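PDB 5OQ3: Cwp19 from Clostridioides difficile, which probably hydrolyses cell-wall peptidoglycan as an S-layer-associated protein, possibly as an amidase, and is represented here by its TIM-barrel glycoside hydrolase domain. Local coordinates for residues Q72-S77 with A121-Y126; I85-E90 with N141-K146; K62-N67 with D376-Y381; W293-K298 with V344-L349. All blocks are in the same frame, centred on the assembly; numbering follows the deposited sequence.

Contact 1 of 4, residues Q72-S77 with A121-Y126; sequences QVRPKS and AWFNPY
The amide of Q72 lies stacked on one face of the W122 indole, the two planes 17° apart, with Q72 CB 3.7 Å from the centroid of the six-membered ring. One face of the F123 ring receives V73 CG2, 3.8 Å from the ring centroid in a CH-pi contact, while R74 CD meets the edge of that ring in its plane. The R74 guanidinium has S77 CA over one face; its edge takes two carbonyls, NE giving 2.8 Å to N124 O almost in plane and NH2 giving 3.1 Å to P125 O, 19° out of it. An R74 chain stretched straight from CG to NE carries the group past F123 to reach them. Strands 68-74 and 118-123 are parallel neighbours in the (beta/alpha)8 barrel. Q72 pairs with W122 but R74 with F123, and this slip of one residue is a beta bulge: W122 O accepts from V73 N at 2.8 Å and weakly from R74 N at 3.3 Å. Beyond it N124 N donates to R74 O at 3.0 Å. The polar ends bond outward, Q72 OE1 to S33, W122 NE1 to D190, and R74 NH2 additionally to Y170.

Contact 2 of 4, residues I85-E90 with N141-K146; sequences INPWSE and NHPAKK
The pyrrolidine rings of P87 and P143 meet through their CD atoms, 4.2 Å apart, and are puckered oppositely: C-gamma endo in P87, exo in P143. P143 CG comes to 3.4 Å from I85 O and also touches N86 OD1, an amide held by Y170 and S174 of helix 165-181. H142 places its ring with CG anti to the backbone N (chi1 -168°), which brings CD2 to 3.8 Å from P87 CG. With the ring also turned by chi2 (-63°), ND1 accepts from A144 N at 3.0 Å, with that nitrogen in the ring plane, so H142 is the N-cap of helix 143-146. The contact thus joins the loops that follow barrel strands 68-74 and 118-123. The one strong polar link is indirect: a water donates to I85 O at 2.7 Å and accepts from K146 NZ, also at 2.7 Å. With no direct hydrogen bond between the segments, their direct contact is van der Waals, supplemented by this water, while the capping bond is consistent with ND1 of H142 being unprotonated, since it acts there as acceptor.

Contact 3 of 4, residues K62-N67 with D376-Y381; sequences KSVGIN and DLKSLY
S63 OG is held by two groups: it bonds to K60 O one turn back in helix 47-63, and a water donates to it at 2.6 Å. That water also accepts a weak bond from K378 NZ, making a solvent-side bridge between the segments. The aliphatic part of K378 runs past the end of helix 47-63, with CE 3.7 Å from S63 O and 4.0 Å from V64 CG1; the lysine and valine side chains cross at about a right angle, and K378 CG, anti to its own carbonyl carbon (chi1 -82°), is thereby set beside V64 CA. Deeper in, V64 CB meets L377 CB at 4.0 Å and I66 CD1 lies 4.3 Å from L377 CD2, a patch extended by I367 and Y361. V64 O sits in the plane of the Y381 ring at its edge, 3.5 Å from CD2, while the phenol oxygen of Y381 bonds to that of Y361. G65, with phi 106°, ends helix 47-63 in a Schellman motif, its N bonded to K62 O. Having no side chain, it lets Y381 CB come within 4.0 Å of G65 CA. The packing of helix 371-381, which follows the eighth strand, against the end of helix 47-63, which follows the first, is typical of the circular closure of a TIM barrel.

Contact 4 of 4, residues W293-K298 with V344-L349; sequences WPIGLK and VQQVTL
A type II beta turn, P294 to L297, presents I295 to the flank of helix 343-350. I295 CD1 makes the main van der Waals contact, lying against the Q345 side-chain amide, 3.6 Å from Q345 NE2 and 3.7 Å from Q345 CD, and 4.0 Å from Q346 CG. The reach depends on torsions at both sides: I295 has CG1 anti to its carbonyl carbon (chi1 -70°) with CD1 extended beyond it, and Q345 projects an extended chain that crosses the isoleucine obliquely. Y302 of helix 302-313 touches the side chains of both I295 and Q346. In the barrel this turn belongs to the loop following strand 286-287, the sixth, and the helix follows strand 319-324, the seventh, so the contact links consecutive beta-alpha units at the surface. Q346 adds a polar tie: NE2 lies 3.1 Å from W293 O, but an N-H...O angle of 128° makes this bond weak. The stronger partner of NE2 is E342 OE1, which also accepts from I295 N and so connects the N-terminal start of the helix to the turn. G296 takes the positive phi (89°) of the third turn position, and L297 N closes the turn on P294 O weakly at 3.4 Å.

Contacts 1 and 2 form a continuous unit, their centres 12 Å apart: K76 NZ makes a salt bridge of 2.7 Å to E90 OE2, and R74 NH1 probably makes a weak hydrogen bond to N86 OD1. Contacts 3 and 4, with centres 18 Å apart, join through helix packing, D376 CB lying 3.8 Å from V344 CG2. The two pairs are well separated; contact 2 is about 41 Å from contact 4 between centres, across the middle of the chain. Contact 1 stands at the C-terminal ends of its strands, where TIM-barrel enzymes generally carry their active sites. An ethanediol, probably from the crystallisation liquor, lies about 6 Å from the P87 side chain in contact 2.

Contact 1 of 4, residues Q72-S77 with A121-Y126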
loop_
_atom_site.group_PDB
_atom_site.type_symbol
_atom_site.label_atom_id
_atom_site.label_comp_id
_atom_site.label_asym_id
_atom_site.label_seq_id
_atom_site.Cartn_x
_atom_site.Cartn_y
_atom_site.Cartn_z
ATOM N N GLN A 72 -5.254 1.242 6.387
ATOM C CA GLN A 72 -4.085 2.132 6.458
ATOM C C GLN A 72 -3.894 2.649 7.868
ATOM O O GLN A 72 -4.511 3.610 8.275
ATOM C CB GLN A 72 -4.293 3.271 5.450
ATOM C CG GLN A 72 -3.070 4.105 5.143
ATOM C CD GLN A 72 -3.333 5.108 4.063
ATOM O OE1 GLN A 72 -4.470 5.584 3.930
ATOM N NE2 GLN A 72 -2.288 5.479 3.309
ATOM N N VAL A 73 -3.013 1.963 8.607
ATOM C CA VAL A 73 -2.722 2.282 9.986
ATOM C C VAL A 73 -1.627 3.342 10.154
ATOM O O VAL A 73 -1.480 3.903 11.225
ATOM C CB VAL A 73 -2.396 1.033 10.822
ATOM C CG1 VAL A 73 -3.559 0.032 10.809
ATOM C CG2 VAL A 73 -1.095 0.350 10.438
ATOM N N ARG A 74 -0.840 3.543 9.087
ATOM C CA ARG A 74 0.223 4.588 9.026
ATOM C C ARG A 74 0.086 5.335 7.711
ATOM O O ARG A 74 0.832 5.077 6.766
ATOM C CB ARG A 74 1.601 3.953 9.121
ATOM C CG ARG A 74 2.786 4.910 9.047
ATOM C CD ARG A 74 4.069 4.125 8.926
ATOM N NE ARG A 74 5.231 4.948 8.670
ATOM C CZ ARG A 74 6.049 5.443 9.589
ATOM N NH1 ARG A 74 5.815 5.271 10.865
ATOM N NH2 ARG A 74 7.157 6.101 9.194
ATOM N N PRO A 75 -0.858 6.293 7.659
ATOM C CA PRO A 75 -0.988 7.082 6.450
ATOM C C PRO A 75 0.054 8.160 6.277
ATOM O O PRO A 75 0.325 8.543 5.134
ATOM C CB PRO A 75 -2.358 7.725 6.600
ATOM C CG PRO A 75 -2.605 7.803 8.058
ATOM C CD PRO A 75 -1.995 6.527 8.571
ATOM N N LYS A 76 0.670 8.620 7.372
ATOM C CA LYS A 76 1.509 9.831 7.322
ATOM C C LYS A 76 2.447 9.887 8.533
ATOM O O LYS A 76 2.302 10.741 9.417
ATOM C CB LYS A 76 0.614 11.058 7.230
ATOM C CG LYS A 76 1.343 12.354 6.996
ATOM C CD LYS A 76 0.352 13.498 7.089
ATOM C CE LYS A 76 1.083 14.788 7.328
ATOM N NZ LYS A 76 0.172 15.814 7.871
ATOM N N SER A 77 3.398 8.942 8.560
ATOM C CA SER A 77 4.372 8.792 9.684
ATOM C C SER A 77 3.688 8.902 11.063
ATOM O O SER A 77 4.208 9.529 11.985
ATOM C CB SER A 77 5.517 9.816 9.595
ATOM O OG SER A 77 6.469 9.583 10.626
ATOM N N ALA A 121 -2.591 -4.828 8.000
ATOM C CA ALA A 121 -2.195 -3.481 8.405
ATOM C C ALA A 121 -1.331 -2.856 7.327
ATOM O O ALA A 121 -0.250 -3.385 7.009
ATOM C CB ALA A 121 -1.439 -3.546 9.723
ATOM N N TRP A 122 -1.812 -1.737 6.768
ATOM C CA TRP A 122 -1.153 -1.038 5.702
ATOM C C TRP A 122 -0.378 0.181 6.250
ATOM O O TRP A 122 -0.934 1.024 6.956
ATOM C CB TRP A 122 -2.192 -0.688 4.653
ATOM C CG TRP A 122 -1.972 0.397 3.664
ATOM C CD1 TRP A 122 -0.773 0.919 3.218
ATOM C CD2 TRP A 122 -2.989 1.047 2.911
ATOM N NE1 TRP A 122 -1.013 1.888 2.289
ATOM C CE2 TRP A 122 -2.355 1.996 2.092
ATOM C CE3 TRP A 122 -4.384 0.967 2.883
ATOM C CZ2 TRP A 122 -3.063 2.833 1.209
ATOM C CZ3 TRP A 122 -5.092 1.815 2.035
ATOM C CH2 TRP A 122 -4.426 2.730 1.212
ATOM N N PHE A 123 0.882 0.233 5.853
ATOM C CA PHE A 123 1.821 1.287 6.245
ATOM C C PHE A 123 2.380 2.005 5.013
ATOM O O PHE A 123 2.704 1.362 3.994
ATOM C CB PHE A 123 3.013 0.684 6.992
ATOM C CG PHE A 123 2.660 -0.090 8.226
ATOM C CD1 PHE A 123 2.267 -1.440 8.168
ATOM C CD2 PHE A 123 2.852 0.467 9.478
ATOM C CE1 PHE A 123 1.974 -2.145 9.304
ATOM C CE2 PHE A 123 2.545 -0.241 10.617
ATOM C CZ PHE A 123 2.132 -1.567 10.540
ATOM N N ASN A 124 2.569 3.325 5.131
ATOM C CA ASN A 124 3.364 4.099 4.176
ATOM C C ASN A 124 4.741 4.316 4.842
ATOM O O ASN A 124 4.810 4.956 5.878
ATOM C CB ASN A 124 2.649 5.396 3.824
ATOM C CG ASN A 124 3.435 6.239 2.846
ATOM O OD1 ASN A 124 4.657 6.407 2.993
ATOM N ND2 ASN A 124 2.721 6.837 1.867
ATOM N N PRO A 125 5.831 3.730 4.307
ATOM C CA PRO A 125 7.070 3.782 5.075
ATOM C C PRO A 125 7.705 5.186 5.194
ATOM O O PRO A 125 8.125 5.552 6.295
ATOM C CB PRO A 125 8.005 2.813 4.307
ATOM C CG PRO A 125 7.386 2.637 2.970
ATOM C CD PRO A 125 5.926 2.837 3.137
ATOM N N TYR A 126 7.874 5.902 4.071
ATOM C CA TYR A 126 8.778 7.077 4.035
ATOM C C TYR A 126 8.079 8.453 4.093
ATOM O O TYR A 126 8.765 9.426 4.318
ATOM C CB TYR A 126 9.672 7.088 2.794
ATOM C CG TYR A 126 10.400 5.779 2.483
ATOM C CD1 TYR A 126 11.353 5.246 3.334
ATOM C CD2 TYR A 126 10.155 5.116 1.301
ATOM C CE1 TYR A 126 12.025 4.078 3.024
ATOM C CE2 TYR A 126 10.839 3.966 0.953
ATOM C CZ TYR A 126 11.792 3.454 1.818
ATOM O OH TYR A 126 12.440 2.310 1.451
HETATM O O HOH W 1 4.352 7.596 6.408
#

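Contact 2 of 4, residues I85-E90 with N141-K146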
loop_
_atom_site.group_PDB
_atom_site.type_symbol
_atom_site.label_atom_id
_atom_site.label_comp_id
_atom_site.label_asym_id
_atom_site.label_seq_id
_atom_site.Cartn_x
_atom_site.Cartn_y
_atom_site.Cartn_z
ATOM N N ILE A 85 6.338 4.927 19.634
ATOM C CA ILE A 85 7.281 5.342 18.576
ATOM C C ILE A 85 6.690 6.479 17.717
ATOM O O ILE A 85 7.373 7.462 17.423
ATOM C CB ILE A 85 7.647 4.138 17.654
ATOM C CG1 ILE A 85 8.198 2.953 18.476
ATOM C CG2 ILE A 85 8.641 4.565 16.565
ATOM C CD1 ILE A 85 8.319 1.673 17.669
ATOM N N ASN A 86 5.451 6.324 17.262
ATOM C CA ASN A 86 4.861 7.188 16.262
ATOM C C ASN A 86 3.652 7.890 16.834
ATOM O O ASN A 86 2.969 7.360 17.699
ATOM C CB ASN A 86 4.485 6.356 15.015
ATOM C CG ASN A 86 5.709 5.879 14.282
ATOM O OD1 ASN A 86 6.413 6.674 13.706
ATOM N ND2 ASN A 86 5.983 4.578 14.349
ATOM N N PRO A 87 3.364 9.120 16.354
ATOM C CA PRO A 87 2.295 9.943 16.933
ATOM C C PRO A 87 0.917 9.534 16.449
ATOM O O PRO A 87 0.766 9.048 15.316
ATOM C CB PRO A 87 2.586 11.332 16.365
ATOM C CG PRO A 87 3.269 11.037 15.054
ATOM C CD PRO A 87 4.155 9.855 15.356
ATOM N N TRP A 88 -0.122 9.814 17.252
ATOM C CA TRP A 88 -1.498 9.586 16.802
ATOM C C TRP A 88 -1.786 10.311 15.500
ATOM O O TRP A 88 -1.446 11.493 15.337
ATOM C CB TRP A 88 -2.520 10.055 17.844
ATOM C CG TRP A 88 -2.544 9.263 19.124
ATOM C CD1 TRP A 88 -2.061 9.639 20.346
ATOM C CD2 TRP A 88 -3.139 7.981 19.297
ATOM N NE1 TRP A 88 -2.312 8.649 21.269
ATOM C CE2 TRP A 88 -3.011 7.640 20.655
ATOM C CE3 TRP A 88 -3.807 7.094 18.427
ATOM C CZ2 TRP A 88 -3.482 6.415 21.170
ATOM C CZ3 TRP A 88 -4.272 5.880 18.941
ATOM C CH2 TRP A 88 -4.123 5.570 20.303
ATOM N N SER A 89 -2.476 9.642 14.590
ATOM C CA SER A 89 -2.786 10.234 13.286
ATOM C C SER A 89 -3.784 11.389 13.406
ATOM O O SER A 89 -4.780 11.302 14.104
ATOM C CB SER A 89 -3.374 9.177 12.351
ATOM O OG SER A 89 -3.735 9.753 11.108
ATOM N N GLU A 90 -3.512 12.461 12.670
ATOM C CA GLU A 90 -4.414 13.591 12.602
ATOM C C GLU A 90 -5.758 13.231 11.996
ATOM O O GLU A 90 -6.716 13.994 12.162
ATOM C CB GLU A 90 -3.798 14.697 11.771
ATOM C CG GLU A 90 -3.788 14.437 10.280
ATOM C CD GLU A 90 -2.732 15.226 9.549
ATOM O OE1 GLU A 90 -3.097 16.219 8.888
ATOM O OE2 GLU A 90 -1.539 14.882 9.675
ATOM N N ASN A 141 7.731 14.938 20.014
ATOM C CA ASN A 141 8.201 13.553 20.059
ATOM C C ASN A 141 8.208 12.846 18.698
ATOM O O ASN A 141 8.501 11.662 18.619
ATOM C CB ASN A 141 7.364 12.751 21.067
ATOM C CG ASN A 141 5.888 12.622 20.665
ATOM O OD1 ASN A 141 5.445 13.165 19.635
ATOM N ND2 ASN A 141 5.107 11.904 21.501
ATOM N N HIS A 142 7.888 13.568 17.628
ATOM C CA HIS A 142 7.796 12.970 16.295
ATOM C C HIS A 142 9.191 12.502 15.868
ATOM O O HIS A 142 10.154 13.259 16.029
ATOM C CB HIS A 142 7.260 14.018 15.339
ATOM C CG HIS A 142 6.852 13.485 14.007
ATOM N ND1 HIS A 142 7.740 12.899 13.125
ATOM C CD2 HIS A 142 5.649 13.468 13.396
ATOM C CE1 HIS A 142 7.092 12.549 12.034
ATOM N NE2 HIS A 142 5.824 12.890 12.168
ATOM N N PRO A 143 9.317 11.253 15.358
ATOM C CA PRO A 143 10.650 10.797 14.925
ATOM C C PRO A 143 11.401 11.720 13.991
ATOM O O PRO A 143 12.618 11.793 14.066
ATOM C CB PRO A 143 10.359 9.454 14.262
ATOM C CG PRO A 143 9.110 8.971 14.946
ATOM C CD PRO A 143 8.291 10.191 15.207
ATOM N N ALA A 144 10.703 12.400 13.082
ATOM C CA ALA A 144 11.364 13.299 12.141
ATOM C C ALA A 144 11.899 14.577 12.849
ATOM O O ALA A 144 12.896 15.161 12.420
ATOM C CB ALA A 144 10.404 13.671 11.030
ATOM N N LYS A 145 11.212 14.990 13.903
ATOM C CA LYS A 145 11.670 16.122 14.705
ATOM C C LYS A 145 12.862 15.735 15.579
ATOM O O LYS A 145 13.840 16.491 15.706
ATOM C CB LYS A 145 10.518 16.678 15.575
ATOM C CG LYS A 145 10.904 17.912 16.359
ATOM C CD LYS A 145 9.668 18.602 16.903
ATOM C CE LYS A 145 9.166 19.715 15.983
ATOM N NZ LYS A 145 9.975 20.947 16.120
ATOM N N LYS A 146 12.827 14.531 16.131
ATOM C CA LYS A 146 13.957 14.043 16.924
ATOM C C LYS A 146 15.201 13.697 16.110
ATOM O O LYS A 146 16.316 13.675 16.659
ATOM C CB LYS A 146 13.559 12.802 17.705
ATOM C CG LYS A 146 12.478 13.081 18.745
ATOM C CD LYS A 146 12.159 11.867 19.627
ATOM C CE LYS A 146 11.530 10.705 18.864
ATOM N NZ LYS A 146 10.767 9.839 19.816
HETATM O O HOH W 2 9.903 7.713 18.394
HETATM O O HOH W 3 5.588 10.018 18.599
#

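Contact 3 of 4, residues K62-N67 with D376-Y381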
loop_
_atom_site.group_PDB
_atom_site.type_symbol
_atom_site.label_atom_id
_atom_site.label_comp_id
_atom_site.label_asym_id
_atom_site.label_seq_id
_atom_site.Cartn_x
_atom_site.Cartn_y
_atom_site.Cartn_z
ATOM N N LYS A 62 -18.470 -7.354 3.328
ATOM C CA LYS A 62 -18.685 -8.774 3.496
ATOM C C LYS A 62 -19.844 -9.233 2.609
ATOM O O LYS A 62 -19.814 -10.310 2.011
ATOM C CB LYS A 62 -18.917 -9.145 4.950
ATOM C CG LYS A 62 -19.172 -10.622 5.067
ATOM C CD LYS A 62 -18.960 -11.207 6.408
ATOM C CE LYS A 62 -18.980 -12.723 6.314
ATOM N NZ LYS A 62 -19.147 -13.270 7.679
ATOM N N SER A 63 -20.877 -8.393 2.535
ATOM C CA SER A 63 -22.070 -8.731 1.760
ATOM C C SER A 63 -21.834 -8.983 0.278
ATOM O O SER A 63 -22.658 -9.663 -0.353
ATOM C CB SER A 63 -23.181 -7.675 1.910
ATOM O OG SER A 63 -22.958 -6.544 1.071
ATOM N N VAL A 64 -20.734 -8.466 -0.270
ATOM C CA VAL A 64 -20.406 -8.690 -1.694
ATOM C C VAL A 64 -19.300 -9.689 -1.915
ATOM O O VAL A 64 -18.868 -9.880 -3.044
ATOM C CB VAL A 64 -20.127 -7.384 -2.462
ATOM C CG1 VAL A 64 -21.291 -6.424 -2.255
ATOM C CG2 VAL A 64 -18.789 -6.727 -2.075
ATOM N N GLY A 65 -18.804 -10.293 -0.837
ATOM C CA GLY A 65 -17.777 -11.323 -0.947
ATOM C C GLY A 65 -16.362 -10.914 -0.539
ATOM O O GLY A 65 -15.449 -11.695 -0.642
ATOM N N ILE A 66 -16.166 -9.690 -0.083
ATOM C CA ILE A 66 -14.847 -9.288 0.412
ATOM C C ILE A 66 -14.490 -10.093 1.656
ATOM O O ILE A 66 -15.283 -10.228 2.592
ATOM C CB ILE A 66 -14.788 -7.775 0.672
ATOM C CG1 ILE A 66 -15.045 -6.972 -0.587
ATOM C CG2 ILE A 66 -13.478 -7.350 1.342
ATOM C CD1 ILE A 66 -14.017 -7.173 -1.670
ATOM N N ASN A 67 -13.278 -10.658 1.635
ATOM C CA ASN A 67 -12.782 -11.490 2.724
ATOM C C ASN A 67 -11.596 -10.945 3.467
ATOM O O ASN A 67 -11.168 -11.538 4.468
ATOM C CB ASN A 67 -12.534 -12.938 2.267
ATOM C CG ASN A 67 -11.461 -13.062 1.178
ATOM O OD1 ASN A 67 -10.542 -12.242 1.081
ATOM N ND2 ASN A 67 -11.590 -14.127 0.335
ATOM N N ASP A 376 -22.098 -6.517 -9.193
ATOM C CA ASP A 376 -21.037 -7.172 -9.984
ATOM C C ASP A 376 -20.132 -8.037 -9.117
ATOM O O ASP A 376 -19.862 -9.208 -9.473
ATOM C CB ASP A 376 -20.251 -6.151 -10.783
ATOM C CG ASP A 376 -21.024 -5.643 -12.011
ATOM O OD1 ASP A 376 -21.979 -6.296 -12.445
ATOM O OD2 ASP A 376 -20.643 -4.611 -12.554
ATOM N N LEU A 377 -19.709 -7.517 -7.963
ATOM C CA LEU A 377 -18.882 -8.326 -7.083
ATOM C C LEU A 377 -19.659 -9.517 -6.519
ATOM O O LEU A 377 -19.115 -10.616 -6.460
ATOM C CB LEU A 377 -18.229 -7.476 -5.982
ATOM C CG LEU A 377 -16.846 -6.915 -6.373
ATOM C CD1 LEU A 377 -16.892 -6.104 -7.647
ATOM C CD2 LEU A 377 -16.255 -6.107 -5.227
ATOM N N LYS A 378 -20.924 -9.323 -6.139
ATOM C CA LYS A 378 -21.742 -10.471 -5.720
ATOM C C LYS A 378 -21.753 -11.551 -6.792
ATOM O O LYS A 378 -21.606 -12.737 -6.489
ATOM C CB LYS A 378 -23.184 -10.064 -5.398
ATOM C CG LYS A 378 -23.340 -9.504 -4.007
ATOM C CD LYS A 378 -24.798 -9.225 -3.661
ATOM C CE LYS A 378 -24.906 -8.031 -2.727
ATOM N NZ LYS A 378 -26.314 -7.645 -2.448
ATOM N N SER A 379 -21.913 -11.156 -8.049
ATOM C CA SER A 379 -21.956 -12.158 -9.125
ATOM C C SER A 379 -20.583 -12.878 -9.326
ATOM O O SER A 379 -20.530 -14.059 -9.665
ATOM C CB SER A 379 -22.484 -11.538 -10.408
ATOM O OG SER A 379 -21.544 -10.663 -10.946
ATOM N N LEU A 380 -19.478 -12.184 -9.065
ATOM C CA LEU A 380 -18.167 -12.816 -9.142
ATOM C C LEU A 380 -17.899 -13.737 -7.967
ATOM O O LEU A 380 -17.160 -14.705 -8.128
ATOM C CB LEU A 380 -17.091 -11.731 -9.161
ATOM C CG LEU A 380 -17.053 -10.882 -10.421
ATOM C CD1 LEU A 380 -16.174 -9.659 -10.217
ATOM C CD2 LEU A 380 -16.576 -11.698 -11.613
ATOM N N TYR A 381 -18.455 -13.425 -6.795
ATOM C CA TYR A 381 -18.052 -14.083 -5.568
ATOM C C TYR A 381 -19.073 -14.970 -4.874
ATOM O O TYR A 381 -18.816 -15.500 -3.786
ATOM C CB TYR A 381 -17.505 -13.017 -4.611
ATOM C CG TYR A 381 -16.284 -12.287 -5.127
ATOM C CD1 TYR A 381 -15.327 -12.939 -5.905
ATOM C CD2 TYR A 381 -16.061 -10.942 -4.835
ATOM C CE1 TYR A 381 -14.176 -12.300 -6.363
ATOM C CE2 TYR A 381 -14.917 -10.293 -5.282
ATOM C CZ TYR A 381 -13.965 -10.967 -6.048
ATOM O OH TYR A 381 -12.848 -10.300 -6.487
HETATM O O HOH W 4 -24.893 -5.378 -0.314
#

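Contact 4 of 4, residues W293-K298 with V344-L349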
loop_
_atom_site.group_PDB
_atom_site.type_symbol
_atom_site.label_atom_id
_atom_site.label_comp_id
_atom_site.label_asym_id
_atom_site.label_seq_id
_atom_site.Cartn_x
_atom_site.Cartn_y
_atom_site.Cartn_z
ATOM N N TRP A 293 -6.251 0.427 -15.107
ATOM C CA TRP A 293 -6.494 0.832 -16.460
ATOM C C TRP A 293 -7.535 -0.108 -17.079
ATOM O O TRP A 293 -7.662 -1.260 -16.678
ATOM C CB TRP A 293 -5.214 0.708 -17.277
ATOM C CG TRP A 293 -4.103 1.623 -16.809
ATOM C CD1 TRP A 293 -4.044 2.997 -16.938
ATOM C CD2 TRP A 293 -2.893 1.241 -16.153
ATOM N NE1 TRP A 293 -2.880 3.475 -16.411
ATOM C CE2 TRP A 293 -2.147 2.423 -15.929
ATOM C CE3 TRP A 293 -2.346 0.014 -15.764
ATOM C CZ2 TRP A 293 -0.892 2.406 -15.334
ATOM C CZ3 TRP A 293 -1.108 0.002 -15.151
ATOM C CH2 TRP A 293 -0.401 1.191 -14.925
ATOM N N PRO A 294 -8.244 0.359 -18.108
ATOM C CA PRO A 294 -9.138 -0.498 -18.882
ATOM C C PRO A 294 -8.417 -1.494 -19.769
ATOM O O PRO A 294 -7.282 -1.275 -20.211
ATOM C CB PRO A 294 -9.931 0.477 -19.761
ATOM C CG PRO A 294 -9.621 1.812 -19.239
ATOM C CD PRO A 294 -8.306 1.750 -18.570
ATOM N N ILE A 295 -9.123 -2.580 -20.073
ATOM C CA ILE A 295 -8.741 -3.462 -21.175
ATOM C C ILE A 295 -8.713 -2.658 -22.465
ATOM O O ILE A 295 -9.603 -1.879 -22.710
ATOM C CB ILE A 295 -9.725 -4.656 -21.247
ATOM C CG1 ILE A 295 -9.468 -5.555 -20.040
ATOM C CG2 ILE A 295 -9.561 -5.449 -22.535
ATOM C CD1 ILE A 295 -10.560 -6.567 -19.744
ATOM N N GLY A 296 -7.675 -2.833 -23.255
ATOM C CA GLY A 296 -7.532 -2.153 -24.567
ATOM C C GLY A 296 -6.855 -0.797 -24.531
ATOM O O GLY A 296 -6.702 -0.170 -25.570
ATOM N N LEU A 297 -6.470 -0.301 -23.357
ATOM C CA LEU A 297 -5.834 1.020 -23.325
ATOM C C LEU A 297 -4.438 0.868 -23.895
ATOM O O LEU A 297 -3.627 0.125 -23.356
ATOM C CB LEU A 297 -5.740 1.551 -21.890
ATOM C CG LEU A 297 -5.110 2.931 -21.755
ATOM C CD1 LEU A 297 -5.984 4.038 -22.333
ATOM C CD2 LEU A 297 -4.781 3.183 -20.288
ATOM N N LYS A 298 -4.129 1.618 -24.946
ATOM C CA LYS A 298 -2.882 1.419 -25.692
ATOM C C LYS A 298 -1.604 1.506 -24.822
ATOM O O LYS A 298 -0.731 0.614 -24.882
ATOM C CB LYS A 298 -2.810 2.388 -26.876
ATOM C CG LYS A 298 -1.570 2.198 -27.738
ATOM C CD LYS A 298 -1.588 3.113 -28.958
ATOM C CE LYS A 298 -0.546 2.668 -29.968
ATOM N NZ LYS A 298 0.797 2.457 -29.364
ATOM N N VAL A 344 -16.441 -7.163 -14.111
ATOM C CA VAL A 344 -16.680 -8.592 -14.327
ATOM C C VAL A 344 -15.752 -9.120 -15.431
ATOM O O VAL A 344 -15.160 -10.184 -15.314
ATOM C CB VAL A 344 -18.172 -8.871 -14.628
ATOM C CG1 VAL A 344 -18.343 -10.315 -15.065
ATOM C CG2 VAL A 344 -19.006 -8.591 -13.380
ATOM N N GLN A 345 -15.642 -8.383 -16.514
ATOM C CA GLN A 345 -14.724 -8.744 -17.592
ATOM C C GLN A 345 -13.269 -8.853 -17.103
ATOM O O GLN A 345 -12.549 -9.804 -17.470
ATOM C CB GLN A 345 -14.840 -7.720 -18.722
ATOM C CG GLN A 345 -14.005 -8.052 -19.940
ATOM C CD GLN A 345 -14.051 -6.994 -21.021
ATOM O OE1 GLN A 345 -14.716 -5.983 -20.870
ATOM N NE2 GLN A 345 -13.282 -7.202 -22.089
ATOM N N GLN A 346 -12.815 -7.889 -16.308
ATOM C CA GLN A 346 -11.466 -7.955 -15.785
ATOM C C GLN A 346 -11.241 -9.168 -14.922
ATOM O O GLN A 346 -10.237 -9.853 -15.103
ATOM C CB GLN A 346 -11.110 -6.648 -15.055
ATOM C CG GLN A 346 -11.038 -5.422 -15.928
ATOM C CD GLN A 346 -10.246 -4.271 -15.297
ATOM O OE1 GLN A 346 -9.961 -4.253 -14.089
ATOM N NE2 GLN A 346 -9.965 -3.253 -16.108
ATOM N N VAL A 347 -12.116 -9.439 -13.959
ATOM C CA VAL A 347 -11.871 -10.542 -13.065
ATOM C C VAL A 347 -12.035 -11.885 -13.777
ATOM O O VAL A 347 -11.309 -12.820 -13.510
ATOM C CB VAL A 347 -12.755 -10.451 -11.802
ATOM C CG1 VAL A 347 -12.620 -11.685 -10.934
ATOM C CG2 VAL A 347 -12.360 -9.223 -10.977
ATOM N N THR A 348 -12.936 -11.961 -14.751
ATOM C CA THR A 348 -13.056 -13.165 -15.576
ATOM C C THR A 348 -11.726 -13.471 -16.298
ATOM O O THR A 348 -11.263 -14.615 -16.343
ATOM C CB THR A 348 -14.223 -13.020 -16.553
ATOM O OG1 THR A 348 -15.442 -12.841 -15.827
ATOM C CG2 THR A 348 -14.357 -14.245 -17.463
ATOM N N LEU A 349 -11.079 -12.437 -16.823
ATOM C CA LEU A 349 -9.782 -12.604 -17.450
ATOM C C LEU A 349 -8.746 -13.059 -16.430
ATOM O O LEU A 349 -7.955 -13.967 -16.726
ATOM C CB LEU A 349 -9.373 -11.314 -18.138
ATOM C CG LEU A 349 -8.035 -11.365 -18.888
ATOM C CD1 LEU A 349 -8.053 -12.420 -20.007
ATOM C CD2 LEU A 349 -7.641 -9.987 -19.388
#